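Local coordinates for type VI immunity protein Atu4351 (Agrobacterium fabrum, PDB 6ITW) that probably neutralises its cognate type VI secretion effector, a toxic DNase, and so guards the producing cell against self-poisoning, at residues V69-G74 against A196-A201; S90-I95 against K152-R157; K94-N99 against G133-G138; K103-N108 against H112-R117. All coordinates share one frame; numbering follows the deposited sequence.

Interaction 1: residues V69-G74 against A196-A201; sequences VALALG and AMTIAA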
loop_
_atom_site.group_PDB
_atom_site.type_symbol
_atom_site.label_atom_id
_atom_site.label_comp_id
_atom_site.label_asym_id
_atom_site.label_seq_id
_atom_site.Cartn_x
_atom_site.Cartn_y
_atom_site.Cartn_z
ATOM N N VAL A 69 5.460 -6.522 5.385
ATOM C CA VAL A 69 4.309 -6.705 6.267
ATOM C C VAL A 69 4.753 -7.261 7.611
ATOM O O VAL A 69 4.289 -6.814 8.669
ATOM C CB VAL A 69 3.270 -7.631 5.615
ATOM C CG1 VAL A 69 2.048 -7.723 6.515
ATOM C CG2 VAL A 69 2.910 -7.148 4.206
ATOM N N ALA A 70 5.651 -8.255 7.590
ATOM C CA ALA A 70 6.116 -8.858 8.837
ATOM C C ALA A 70 6.777 -7.823 9.726
ATOM O O ALA A 70 6.499 -7.767 10.927
ATOM C CB ALA A 70 7.090 -10.001 8.555
ATOM N N LEU A 71 7.629 -6.969 9.144
ATOM C CA LEU A 71 8.325 -5.956 9.933
ATOM C C LEU A 71 7.373 -4.873 10.418
ATOM O O LEU A 71 7.442 -4.455 11.582
ATOM C CB LEU A 71 9.466 -5.341 9.116
ATOM C CG LEU A 71 10.588 -6.327 8.755
ATOM C CD1 LEU A 71 11.416 -5.789 7.625
ATOM C CD2 LEU A 71 11.494 -6.656 9.950
ATOM N N ALA A 72 6.482 -4.391 9.546
ATOM C CA ALA A 72 5.662 -3.245 9.934
ATOM C C ALA A 72 4.613 -3.647 10.963
ATOM O O ALA A 72 4.287 -2.871 11.868
ATOM C CB ALA A 72 4.999 -2.617 8.707
ATOM N N LEU A 73 4.069 -4.849 10.833
ATOM C CA LEU A 73 2.974 -5.305 11.670
ATOM C C LEU A 73 3.426 -6.318 12.713
ATOM O O LEU A 73 2.583 -6.905 13.396
ATOM C CB LEU A 73 1.868 -5.902 10.802
ATOM C CG LEU A 73 1.241 -4.981 9.761
ATOM C CD1 LEU A 73 0.043 -5.690 9.130
ATOM C CD2 LEU A 73 0.832 -3.651 10.370
ATOM N N GLY A 74 4.734 -6.531 12.840
ATOM C CA GLY A 74 5.308 -7.452 13.796
ATOM C C GLY A 74 4.645 -7.425 15.153
ATOM O O GLY A 74 4.667 -6.406 15.850
ATOM N N ALA A 196 14.266 -0.143 0.381
ATOM C CA ALA A 196 13.865 1.059 1.108
ATOM C C ALA A 196 12.802 0.734 2.155
ATOM O O ALA A 196 12.898 1.177 3.305
ATOM C CB ALA A 196 13.359 2.116 0.123
HETATM N N MSE A 197 11.797 -0.064 1.784
HETATM C CA MSE A 197 10.738 -0.420 2.728
HETATM C C MSE A 197 11.285 -1.272 3.857
HETATM O O MSE A 197 10.800 -1.196 4.983
HETATM C CB MSE A 197 9.596 -1.166 2.037
HETATM C CG MSE A 197 8.831 -0.353 0.981
HETATM SE SE MSE A 197 7.658 -1.585 0.047
HETATM C CE MSE A 197 6.513 -0.239 -0.814
ATOM N N THR A 198 12.300 -2.091 3.558
ATOM C CA THR A 198 12.915 -2.885 4.615
ATOM C C THR A 198 13.560 -1.986 5.667
ATOM O O THR A 198 13.484 -2.271 6.867
ATOM C CB THR A 198 13.925 -3.863 4.019
ATOM O OG1 THR A 198 13.239 -4.771 3.144
ATOM C CG2 THR A 198 14.625 -4.667 5.114
ATOM N N ILE A 199 14.162 -0.872 5.243
ATOM C CA ILE A 199 14.761 0.047 6.201
ATOM C C ILE A 199 13.676 0.789 6.967
ATOM O O ILE A 199 13.681 0.839 8.204
ATOM C CB ILE A 199 15.699 1.029 5.483
ATOM C CG1 ILE A 199 16.924 0.287 4.943
ATOM C CG2 ILE A 199 16.079 2.206 6.414
ATOM C CD1 ILE A 199 17.721 1.104 3.963
ATOM N N ALA A 200 12.738 1.386 6.230
ATOM C CA ALA A 200 11.711 2.215 6.843
ATOM C C ALA A 200 10.884 1.430 7.852
ATOM O O ALA A 200 10.589 1.926 8.942
ATOM C CB ALA A 200 10.826 2.800 5.750
ATOM N N ALA A 201 10.508 0.199 7.521
ATOM C CA ALA A 201 9.617 -0.521 8.421
ATOM C C ALA A 201 10.307 -0.952 9.706
ATOM O O ALA A 201 9.625 -1.434 10.620
ATOM C CB ALA A 201 9.029 -1.744 7.724
#
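Helix-helix packing joins helix 66-73 to helix 193-200 where Leu71 and Ala72 receive Ala201, a contact between the GAD-like part of the chain and its Tdi1-specific C-terminal part. Both helices lie against the same side of the main beta-sheet, and their segments meet through small apolar groups, without a hydrogen bond between them. The methyl of Ala201 points at helix 66-73 and rests against the beta carbons of both Leu71 and Ala72: its CB is 3.9 Å from Leu71 CB and 4.2 Å from Ala72 CB. Because no long side chain stands between them, the backbones can draw close, and the CA atoms of Ala72 and Ala201 are 5.0 Å apart. Ala72 also packs on Phe206. Leu71 reaches further along the partner helix. With CG anti to its carbonyl carbon (chi1 -65°), its branch runs out to Thr198, touching one turn before Ala201. Thr198 meets it with CG2 and its carbonyl; OG1 is hydrogen-bonded to Leu194 O, and the carbonyl oxygen accepts from Gln202 NE2. The Leu71 tip lies beside Thr198, with CD1 4.2 Å from both Thr198 CG2 and Thr198 O.

Interaction 2: residues S90-I95 against K152-R157; sequences SAFGKI and KLMFNR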
loop_
_atom_site.group_PDB
_atom_site.type_symbol
_atom_site.label_atom_id
_atom_site.label_comp_id
_atom_site.label_asym_id
_atom_site.label_seq_id
_atom_site.Cartn_x
_atom_site.Cartn_y
_atom_site.Cartn_z
ATOM N N SER A 90 1.317 2.844 -3.674
ATOM C CA SER A 90 1.496 4.153 -4.285
ATOM C C SER A 90 2.941 4.399 -4.682
ATOM O O SER A 90 3.839 3.603 -4.371
ATOM C CB SER A 90 1.055 5.255 -3.322
ATOM O OG SER A 90 2.086 5.523 -2.375
ATOM N N ALA A 91 3.169 5.542 -5.329
ATOM C CA ALA A 91 4.499 5.958 -5.738
ATOM C C ALA A 91 5.419 6.281 -4.560
ATOM O O ALA A 91 6.642 6.381 -4.750
ATOM C CB ALA A 91 4.368 7.183 -6.643
ATOM N N PHE A 92 4.862 6.479 -3.364
ATOM C CA PHE A 92 5.635 6.772 -2.164
ATOM C C PHE A 92 5.661 5.596 -1.188
ATOM O O PHE A 92 6.011 5.771 -0.016
ATOM C CB PHE A 92 5.089 8.025 -1.480
ATOM C CG PHE A 92 4.981 9.207 -2.408
ATOM C CD1 PHE A 92 6.050 10.078 -2.572
ATOM C CD2 PHE A 92 3.829 9.418 -3.150
ATOM C CE1 PHE A 92 5.967 11.140 -3.453
ATOM C CE2 PHE A 92 3.738 10.491 -4.030
ATOM C CZ PHE A 92 4.806 11.353 -4.179
ATOM N N GLY A 93 5.295 4.401 -1.637
ATOM C CA GLY A 93 5.452 3.242 -0.778
ATOM C C GLY A 93 4.294 2.991 0.156
ATOM O O GLY A 93 4.423 2.192 1.085
ATOM N N LYS A 94 3.156 3.644 -0.062
ATOM C CA LYS A 94 1.965 3.401 0.747
ATOM C C LYS A 94 1.284 2.138 0.224
ATOM O O LYS A 94 0.714 2.140 -0.875
ATOM C CB LYS A 94 1.033 4.614 0.692
ATOM C CG LYS A 94 -0.227 4.542 1.549
ATOM C CD LYS A 94 -0.903 5.911 1.592
ATOM C CE LYS A 94 -1.994 6.020 2.656
ATOM N NZ LYS A 94 -2.779 7.309 2.544
ATOM N N ILE A 95 1.321 1.073 1.024
ATOM C CA ILE A 95 0.909 -0.264 0.600
ATOM C C ILE A 95 -0.600 -0.447 0.735
ATOM O O ILE A 95 -1.183 -0.197 1.801
ATOM C CB ILE A 95 1.647 -1.323 1.426
ATOM C CG1 ILE A 95 3.154 -1.217 1.169
ATOM C CG2 ILE A 95 1.083 -2.713 1.136
ATOM C CD1 ILE A 95 3.993 -2.057 2.121
ATOM N N LYS A 152 2.037 20.924 -0.433
ATOM C CA LYS A 152 1.835 20.834 -1.869
ATOM C C LYS A 152 2.211 19.440 -2.371
ATOM O O LYS A 152 3.290 18.925 -2.055
ATOM C CB LYS A 152 2.652 21.935 -2.553
ATOM C CG LYS A 152 3.065 21.672 -3.984
ATOM C CD LYS A 152 1.896 21.573 -4.966
ATOM C CE LYS A 152 2.411 21.374 -6.391
ATOM N NZ LYS A 152 3.490 22.366 -6.700
ATOM N N LEU A 153 1.315 18.831 -3.146
ATOM C CA LEU A 153 1.514 17.463 -3.614
ATOM C C LEU A 153 2.806 17.326 -4.421
ATOM O O LEU A 153 3.246 18.259 -5.100
ATOM C CB LEU A 153 0.306 17.032 -4.434
ATOM C CG LEU A 153 -0.976 17.075 -3.586
ATOM C CD1 LEU A 153 -2.175 16.575 -4.358
ATOM C CD2 LEU A 153 -0.807 16.244 -2.337
HETATM N N MSE A 154 3.438 16.152 -4.320
HETATM C CA MSE A 154 4.757 15.965 -4.940
HETATM C C MSE A 154 4.803 15.087 -6.208
HETATM O O MSE A 154 5.798 15.153 -6.948
HETATM C CB MSE A 154 5.754 15.379 -3.925
HETATM C CG MSE A 154 6.079 16.273 -2.768
HETATM SE SE MSE A 154 7.621 15.582 -1.759
HETATM C CE MSE A 154 6.716 14.175 -0.777
ATOM N N PHE A 155 3.769 14.271 -6.472
ATOM C CA PHE A 155 3.913 13.257 -7.525
ATOM C C PHE A 155 4.259 13.872 -8.885
ATOM O O PHE A 155 5.233 13.460 -9.527
ATOM C CB PHE A 155 2.667 12.385 -7.667
ATOM C CG PHE A 155 2.807 11.351 -8.769
ATOM C CD1 PHE A 155 3.599 10.221 -8.578
ATOM C CD2 PHE A 155 2.199 11.533 -10.007
ATOM C CE1 PHE A 155 3.756 9.270 -9.589
ATOM C CE2 PHE A 155 2.354 10.586 -11.023
ATOM C CZ PHE A 155 3.128 9.455 -10.814
ATOM N N ASN A 156 3.469 14.848 -9.352
ATOM C CA ASN A 156 3.670 15.379 -10.706
ATOM C C ASN A 156 5.073 15.944 -10.893
ATOM O O ASN A 156 5.742 15.652 -11.894
ATOM C CB ASN A 156 2.623 16.439 -11.017
ATOM C CG ASN A 156 1.248 15.840 -11.205
ATOM O OD1 ASN A 156 1.109 14.631 -11.391
ATOM N ND2 ASN A 156 0.226 16.674 -11.135
ATOM N N ARG A 157 5.551 16.734 -9.931
ATOM C CA ARG A 157 6.912 17.250 -10.042
ATOM C C ARG A 157 7.936 16.121 -10.016
ATOM O O ARG A 157 8.946 16.172 -10.732
ATOM C CB ARG A 157 7.186 18.262 -8.930
ATOM C CG ARG A 157 6.387 19.562 -9.055
ATOM C CD ARG A 157 6.670 20.500 -7.876
ATOM N NE ARG A 157 5.904 20.102 -6.702
ATOM C CZ ARG A 157 6.276 20.326 -5.443
ATOM N NH1 ARG A 157 7.422 20.940 -5.178
ATOM N NH2 ARG A 157 5.508 19.912 -4.447
#
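Phe92 projects from the 90-95 turn as a blunt wedge, and residues Met154 and Phe155 supply the hollow that takes it. The leading atom is CZ, which enters where the chain turns into helix 155-162 and stops 3.9 Å from Phe155 N and 4.1 Å from Met154 CB. Phe155 N lies at the edge of the Phe92 ring, close to its plane, so the ring meets the backbone end-on; that amide is spent on Asp145 OD1, which keeps a buried polar atom satisfied beside the aromatic edge. One wall of the hollow is the selenomethionine Met154, whose chain folds at chi3 (-78°) and brings CE to 4.1 Å from Phe92 CE1. The other is the backbone and CB of Phe155. The Phe155 ring, anti to the backbone N (chi1 179°), turns instead to the small bump of Ala91, whose CB is 3.7 Å from both CD1 and CE1 of Phe155. Tyr56 packs edge-to-face with Phe155, and Met188 touches both Phe92 and Met154. The wedge itself is held in shape from within: Ser90 OG accepts from Phe92 N at 3.1 Å, an ST turn, and additionally from Lys94 N. Ser90 to Gly93 make a type I turn whose last residue, Gly93, is left-handed, the type I turn plus G1 bulge of a beta-hairpin, here linking strands 84-90 and 94-99.

Interaction 3: residues K94-N99 against G133-G138; sequences KILAWN and GIAVEG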
loop_
_atom_site.group_PDB
_atom_site.type_symbol
_atom_site.label_atom_id
_atom_site.label_comp_id
_atom_site.label_asym_id
_atom_site.label_seq_id
_atom_site.Cartn_x
_atom_site.Cartn_y
_atom_site.Cartn_z
ATOM N N LYS A 94 3.156 3.644 -0.062
ATOM C CA LYS A 94 1.965 3.401 0.747
ATOM C C LYS A 94 1.284 2.138 0.224
ATOM O O LYS A 94 0.714 2.140 -0.875
ATOM C CB LYS A 94 1.033 4.614 0.692
ATOM C CG LYS A 94 -0.227 4.542 1.549
ATOM C CD LYS A 94 -0.903 5.911 1.592
ATOM C CE LYS A 94 -1.994 6.020 2.656
ATOM N NZ LYS A 94 -2.779 7.309 2.544
ATOM N N ILE A 95 1.321 1.073 1.024
ATOM C CA ILE A 95 0.909 -0.264 0.600
ATOM C C ILE A 95 -0.600 -0.447 0.735
ATOM O O ILE A 95 -1.183 -0.197 1.801
ATOM C CB ILE A 95 1.647 -1.323 1.426
ATOM C CG1 ILE A 95 3.154 -1.217 1.169
ATOM C CG2 ILE A 95 1.083 -2.713 1.136
ATOM C CD1 ILE A 95 3.993 -2.057 2.121
ATOM N N LEU A 96 -1.235 -0.904 -0.342
ATOM C CA LEU A 96 -2.582 -1.464 -0.281
ATOM C C LEU A 96 -2.457 -2.948 0.048
ATOM O O LEU A 96 -1.855 -3.713 -0.726
ATOM C CB LEU A 96 -3.324 -1.275 -1.599
ATOM C CG LEU A 96 -4.676 -1.986 -1.740
ATOM C CD1 LEU A 96 -5.571 -1.669 -0.555
ATOM C CD2 LEU A 96 -5.382 -1.595 -3.036
ATOM N N ALA A 97 -3.012 -3.352 1.196
ATOM C CA ALA A 97 -2.884 -4.717 1.686
ATOM C C ALA A 97 -4.259 -5.301 1.965
ATOM O O ALA A 97 -5.231 -4.583 2.216
ATOM C CB ALA A 97 -2.035 -4.792 2.961
ATOM N N TRP A 98 -4.344 -6.621 1.925
ATOM C CA TRP A 98 -5.587 -7.301 2.256
ATOM C C TRP A 98 -5.393 -8.068 3.556
ATOM O O TRP A 98 -4.534 -8.961 3.640
ATOM C CB TRP A 98 -6.016 -8.245 1.138
ATOM C CG TRP A 98 -7.258 -8.983 1.475
ATOM C CD1 TRP A 98 -7.352 -10.275 1.931
ATOM C CD2 TRP A 98 -8.595 -8.480 1.406
ATOM N NE1 TRP A 98 -8.669 -10.603 2.134
ATOM C CE2 TRP A 98 -9.456 -9.524 1.814
ATOM C CE3 TRP A 98 -9.152 -7.252 1.022
ATOM C CZ2 TRP A 98 -10.848 -9.374 1.857
ATOM C CZ3 TRP A 98 -10.536 -7.101 1.065
ATOM C CH2 TRP A 98 -11.367 -8.161 1.482
ATOM N N ASN A 99 -6.184 -7.725 4.564
ATOM C CA ASN A 99 -6.191 -8.460 5.824
ATOM C C ASN A 99 -7.348 -9.452 5.788
ATOM O O ASN A 99 -8.494 -9.066 5.507
ATOM C CB ASN A 99 -6.332 -7.525 7.028
ATOM C CG ASN A 99 -6.450 -8.290 8.338
ATOM O OD1 ASN A 99 -7.550 -8.668 8.751
ATOM N ND2 ASN A 99 -5.314 -8.548 8.983
ATOM N N GLY A 133 -12.560 -4.602 -4.438
ATOM C CA GLY A 133 -12.826 -3.933 -5.701
ATOM C C GLY A 133 -12.954 -2.431 -5.542
ATOM O O GLY A 133 -12.494 -1.658 -6.388
ATOM N N ILE A 134 -13.570 -1.994 -4.448
ATOM C CA ILE A 134 -13.653 -0.564 -4.200
ATOM C C ILE A 134 -12.263 0.011 -3.962
ATOM O O ILE A 134 -11.911 1.065 -4.510
ATOM C CB ILE A 134 -14.613 -0.283 -3.027
ATOM C CG1 ILE A 134 -16.056 -0.555 -3.478
ATOM C CG2 ILE A 134 -14.439 1.158 -2.515
ATOM C CD1 ILE A 134 -17.052 -0.616 -2.357
ATOM N N ALA A 135 -11.439 -0.681 -3.167
ATOM C CA ALA A 135 -10.101 -0.171 -2.888
ATOM C C ALA A 135 -9.307 -0.004 -4.177
ATOM O O ALA A 135 -8.598 0.992 -4.344
ATOM C CB ALA A 135 -9.360 -1.089 -1.905
ATOM N N VAL A 136 -9.432 -0.956 -5.114
ATOM C CA VAL A 136 -8.630 -0.891 -6.338
ATOM C C VAL A 136 -9.103 0.255 -7.237
ATOM O O VAL A 136 -8.289 0.941 -7.868
ATOM C CB VAL A 136 -8.650 -2.247 -7.066
ATOM C CG1 VAL A 136 -7.966 -2.157 -8.424
ATOM C CG2 VAL A 136 -7.962 -3.303 -6.207
ATOM N N GLU A 137 -10.420 0.493 -7.292
ATOM C CA GLU A 137 -10.946 1.635 -8.036
ATOM C C GLU A 137 -10.432 2.958 -7.479
ATOM O O GLU A 137 -10.319 3.944 -8.220
ATOM C CB GLU A 137 -12.481 1.628 -8.005
ATOM C CG GLU A 137 -13.148 0.713 -9.042
ATOM C CD GLU A 137 -14.566 0.275 -8.646
ATOM O OE1 GLU A 137 -15.220 0.970 -7.835
ATOM O OE2 GLU A 137 -15.027 -0.783 -9.136
ATOM N N GLY A 138 -10.099 3.004 -6.187
ATOM C CA GLY A 138 -9.728 4.258 -5.566
ATOM C C GLY A 138 -8.268 4.680 -5.615
ATOM O O GLY A 138 -7.942 5.726 -5.050
#
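Leu96 and Ala135 face each other directly between strand 94-99 and helix 128-137, each with its CB directed at the other segment. The leucine holds CG anti to its backbone N (chi1 172°), which carries the isobutyl fork away from the strand and toward the helix. Both prongs land on the alanine methyl almost equally: CD1 is 4.1 Å and CD2 4.2 Å from Ala135 CB, so the methyl faces the fork rather than one branch of it. Val136 comes in from the flank. Its CB points along the surface, and CG2 brushes Leu96 CD2 at 4.4 Å, a looser touch that extends the contact along the helix. Thr104, on the neighbouring strand, touches both Leu96 and Ala135 and fills in beside the pair. One strand step of two residues further on, Trp98 projects on the same side of the sheet and packs against Ser128, Asn131 and Leu132, earlier on the helix. Purely apolar, with no hydrogen bond between the segments, this is the packing of an alpha-helix on one face of the mixed sheet, here among its antiparallel strands, the helix-on-sheet build of an alpha+beta fold, with the strand in the GAD-like part of the chain.

Interaction 4: residues K103-N108 against H112-R117; sequences KTTEIN and HRVTCR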
loop_
_atom_site.group_PDB
_atom_site.type_symbol
_atom_site.label_atom_id
_atom_site.label_comp_id
_atom_site.label_asym_id
_atom_site.label_seq_id
_atom_site.Cartn_x
_atom_site.Cartn_y
_atom_site.Cartn_z
ATOM N N LYS A 103 -10.239 -7.003 6.093
ATOM C CA LYS A 103 -10.230 -6.521 4.707
ATOM C C LYS A 103 -9.169 -5.452 4.436
ATOM O O LYS A 103 -8.042 -5.525 4.937
ATOM C CB LYS A 103 -11.595 -5.955 4.276
ATOM C CG LYS A 103 -12.856 -6.504 4.936
ATOM C CD LYS A 103 -13.105 -7.967 4.689
ATOM C CE LYS A 103 -14.566 -8.317 5.014
ATOM N NZ LYS A 103 -14.710 -9.747 5.403
ATOM N N THR A 104 -9.548 -4.443 3.651
ATOM C CA THR A 104 -8.602 -3.498 3.072
ATOM C C THR A 104 -7.827 -2.756 4.155
ATOM O O THR A 104 -8.409 -2.187 5.086
ATOM C CB THR A 104 -9.349 -2.501 2.179
ATOM O OG1 THR A 104 -9.880 -3.182 1.035
ATOM C CG2 THR A 104 -8.427 -1.413 1.700
ATOM N N THR A 105 -6.509 -2.755 4.013
ATOM C CA THR A 105 -5.589 -2.154 4.967
ATOM C C THR A 105 -4.617 -1.268 4.198
ATOM O O THR A 105 -4.257 -1.591 3.059
ATOM C CB THR A 105 -4.824 -3.258 5.743
ATOM O OG1 THR A 105 -5.762 -4.156 6.370
ATOM C CG2 THR A 105 -3.893 -2.663 6.801
ATOM N N GLU A 106 -4.205 -0.147 4.792
ATOM C CA GLU A 106 -3.205 0.733 4.194
ATOM C C GLU A 106 -2.029 0.868 5.155
ATOM O O GLU A 106 -2.220 1.149 6.342
ATOM C CB GLU A 106 -3.790 2.117 3.850
ATOM C CG GLU A 106 -4.973 2.114 2.835
ATOM C CD GLU A 106 -5.500 3.529 2.488
ATOM O OE1 GLU A 106 -4.782 4.520 2.744
ATOM O OE2 GLU A 106 -6.633 3.653 1.960
ATOM N N ILE A 107 -0.821 0.666 4.646
ATOM C CA ILE A 107 0.400 0.757 5.438
ATOM C C ILE A 107 1.216 1.907 4.858
ATOM O O ILE A 107 1.857 1.763 3.808
ATOM C CB ILE A 107 1.198 -0.550 5.436
ATOM C CG1 ILE A 107 0.327 -1.725 5.901
ATOM C CG2 ILE A 107 2.388 -0.426 6.344
ATOM C CD1 ILE A 107 1.107 -3.066 5.983
ATOM N N ASN A 108 1.189 3.055 5.536
ATOM C CA ASN A 108 1.874 4.256 5.071
ATOM C C ASN A 108 3.317 4.186 5.562
ATOM O O ASN A 108 3.617 4.526 6.712
ATOM C CB ASN A 108 1.150 5.504 5.560
ATOM C CG ASN A 108 1.751 6.779 5.013
ATOM O OD1 ASN A 108 2.957 6.853 4.756
ATOM N ND2 ASN A 108 0.916 7.802 4.836
ATOM N N HIS A 112 4.753 6.273 8.675
ATOM C CA HIS A 112 4.674 5.284 9.753
ATOM C C HIS A 112 3.276 5.217 10.359
ATOM O O HIS A 112 3.108 5.283 11.577
ATOM C CB HIS A 112 5.726 5.535 10.832
ATOM C CG HIS A 112 7.071 4.996 10.478
ATOM N ND1 HIS A 112 7.660 3.959 11.168
ATOM C CD2 HIS A 112 7.928 5.323 9.483
ATOM C CE1 HIS A 112 8.834 3.684 10.627
ATOM N NE2 HIS A 112 9.018 4.493 9.599
ATOM N N ARG A 113 2.273 5.044 9.493
ATOM C CA ARG A 113 0.884 4.965 9.906
ATOM C C ARG A 113 0.218 3.740 9.278
ATOM O O ARG A 113 0.628 3.255 8.220
ATOM C CB ARG A 113 0.126 6.258 9.538
ATOM C CG ARG A 113 0.784 7.501 10.122
ATOM C CD ARG A 113 0.087 8.805 9.738
ATOM N NE ARG A 113 0.957 9.910 10.122
ATOM C CZ ARG A 113 0.807 11.195 9.794
ATOM N NH1 ARG A 113 -0.210 11.622 9.047
ATOM N NH2 ARG A 113 1.713 12.064 10.231
ATOM N N VAL A 114 -0.789 3.211 9.965
ATOM C CA VAL A 114 -1.603 2.115 9.461
ATOM C C VAL A 114 -3.061 2.518 9.608
ATOM O O VAL A 114 -3.441 3.150 10.598
ATOM C CB VAL A 114 -1.328 0.785 10.201
ATOM C CG1 VAL A 114 -2.219 -0.340 9.648
ATOM C CG2 VAL A 114 0.138 0.383 10.098
ATOM N N THR A 115 -3.879 2.150 8.627
ATOM C CA THR A 115 -5.299 2.480 8.655
ATOM C C THR A 115 -6.161 1.289 8.246
ATOM O O THR A 115 -5.868 0.606 7.263
ATOM C CB THR A 115 -5.620 3.672 7.736
ATOM O OG1 THR A 115 -5.017 3.466 6.452
ATOM C CG2 THR A 115 -5.092 4.965 8.337
ATOM N N CYS A 116 -7.224 1.046 9.006
ATOM C CA CYS A 116 -8.134 -0.059 8.726
ATOM C C CYS A 116 -9.574 0.330 9.044
ATOM O O CYS A 116 -9.899 0.666 10.183
ATOM C CB CYS A 116 -7.734 -1.300 9.526
ATOM S SG CYS A 116 -8.220 -2.866 8.764
ATOM N N ARG A 117 -10.433 0.281 8.031
ATOM C CA ARG A 117 -11.838 0.635 8.199
ATOM C C ARG A 117 -12.638 -0.493 8.842
ATOM O O ARG A 117 -13.590 -0.246 9.584
ATOM C CB ARG A 117 -12.458 1.014 6.852
ATOM C CG ARG A 117 -11.801 2.208 6.181
ATOM C CD ARG A 117 -12.837 3.213 5.703
ATOM N NE ARG A 117 -12.227 4.463 5.262
ATOM C CZ ARG A 117 -12.759 5.274 4.353
ATOM N NH1 ARG A 117 -13.918 4.968 3.786
ATOM N NH2 ARG A 117 -12.133 6.393 4.012
HETATM O O HOH W 1 -9.222 0.273 5.099
#
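Glu106 and Thr115 form a hydrogen-bonded antiparallel pair at the middle of two strands whose axes approach to 4.8 Å and run at 170°, with Glu106 N donating to Thr115 O at 3.1 Å and Thr115 N to Glu106 O at 3.0 Å. Asn108 and Arg113 make the second such pair, and its shortest bond runs from Asn108 N to Arg113 O at 2.7 Å. On the face carrying Glu106 and Thr115, the threonine hydroxyl sits between its backbone N and carbonyl carbon (chi1 48°), a rotation that lays OG1 against Glu106 CB at 3.2 Å. Between the side chains of Arg113 and Asn108, the beta carbons make the contact, the arginine chain extending away. Together the strands form a beta-hairpin with a G1 beta bulge at its turn: His112, in a left-handed conformation, and Arg113 both face Asn108, whose O accepts from Arg113 N and weakly from His112 N. Asn108 OD1 accepts a hydrogen bond from Leu111 N, while the His112 ring stacks on Phe206. The side lined by Thr105, Ile107, Val114 and Cys116 is buried and largely apolar. Val114 lies between its neighbours there, CG1 reaching Thr105 CG2 at 4.0 Å and CG2 approaching Ile107 CG2. Cys116 SG rests 3.7 Å from Thr105 OG1, a hydroxyl engaged with Lys103 O. Toward the open end of the hairpin a water spans the strands, donating to Thr104 O at 2.6 Å and accepting from Arg117 N.

Strand 94-99 ties interactions 2, 3 and 4 together: the turn leading into it belongs to interaction 2, its Leu96 serves interaction 3, and it pairs with strand 103-108 of interaction 4 through bonds such as Ile95 N to Ile107 O. Interactions 1 and 3 lie over opposite faces of that sheet. In interaction 1, Ala72 and Leu73 pack on Ile107 and Val114, and Met197 reaches Gly93 and Ile95; helix 128-137 covers the other face. Interactions 2 and 3 are buried, whereas 1 and 4 are partly exposed. Chemistry follows place: the three tertiary contacts are apolar, while the hairpin relies on backbone hydrogen bonds and a bridging water.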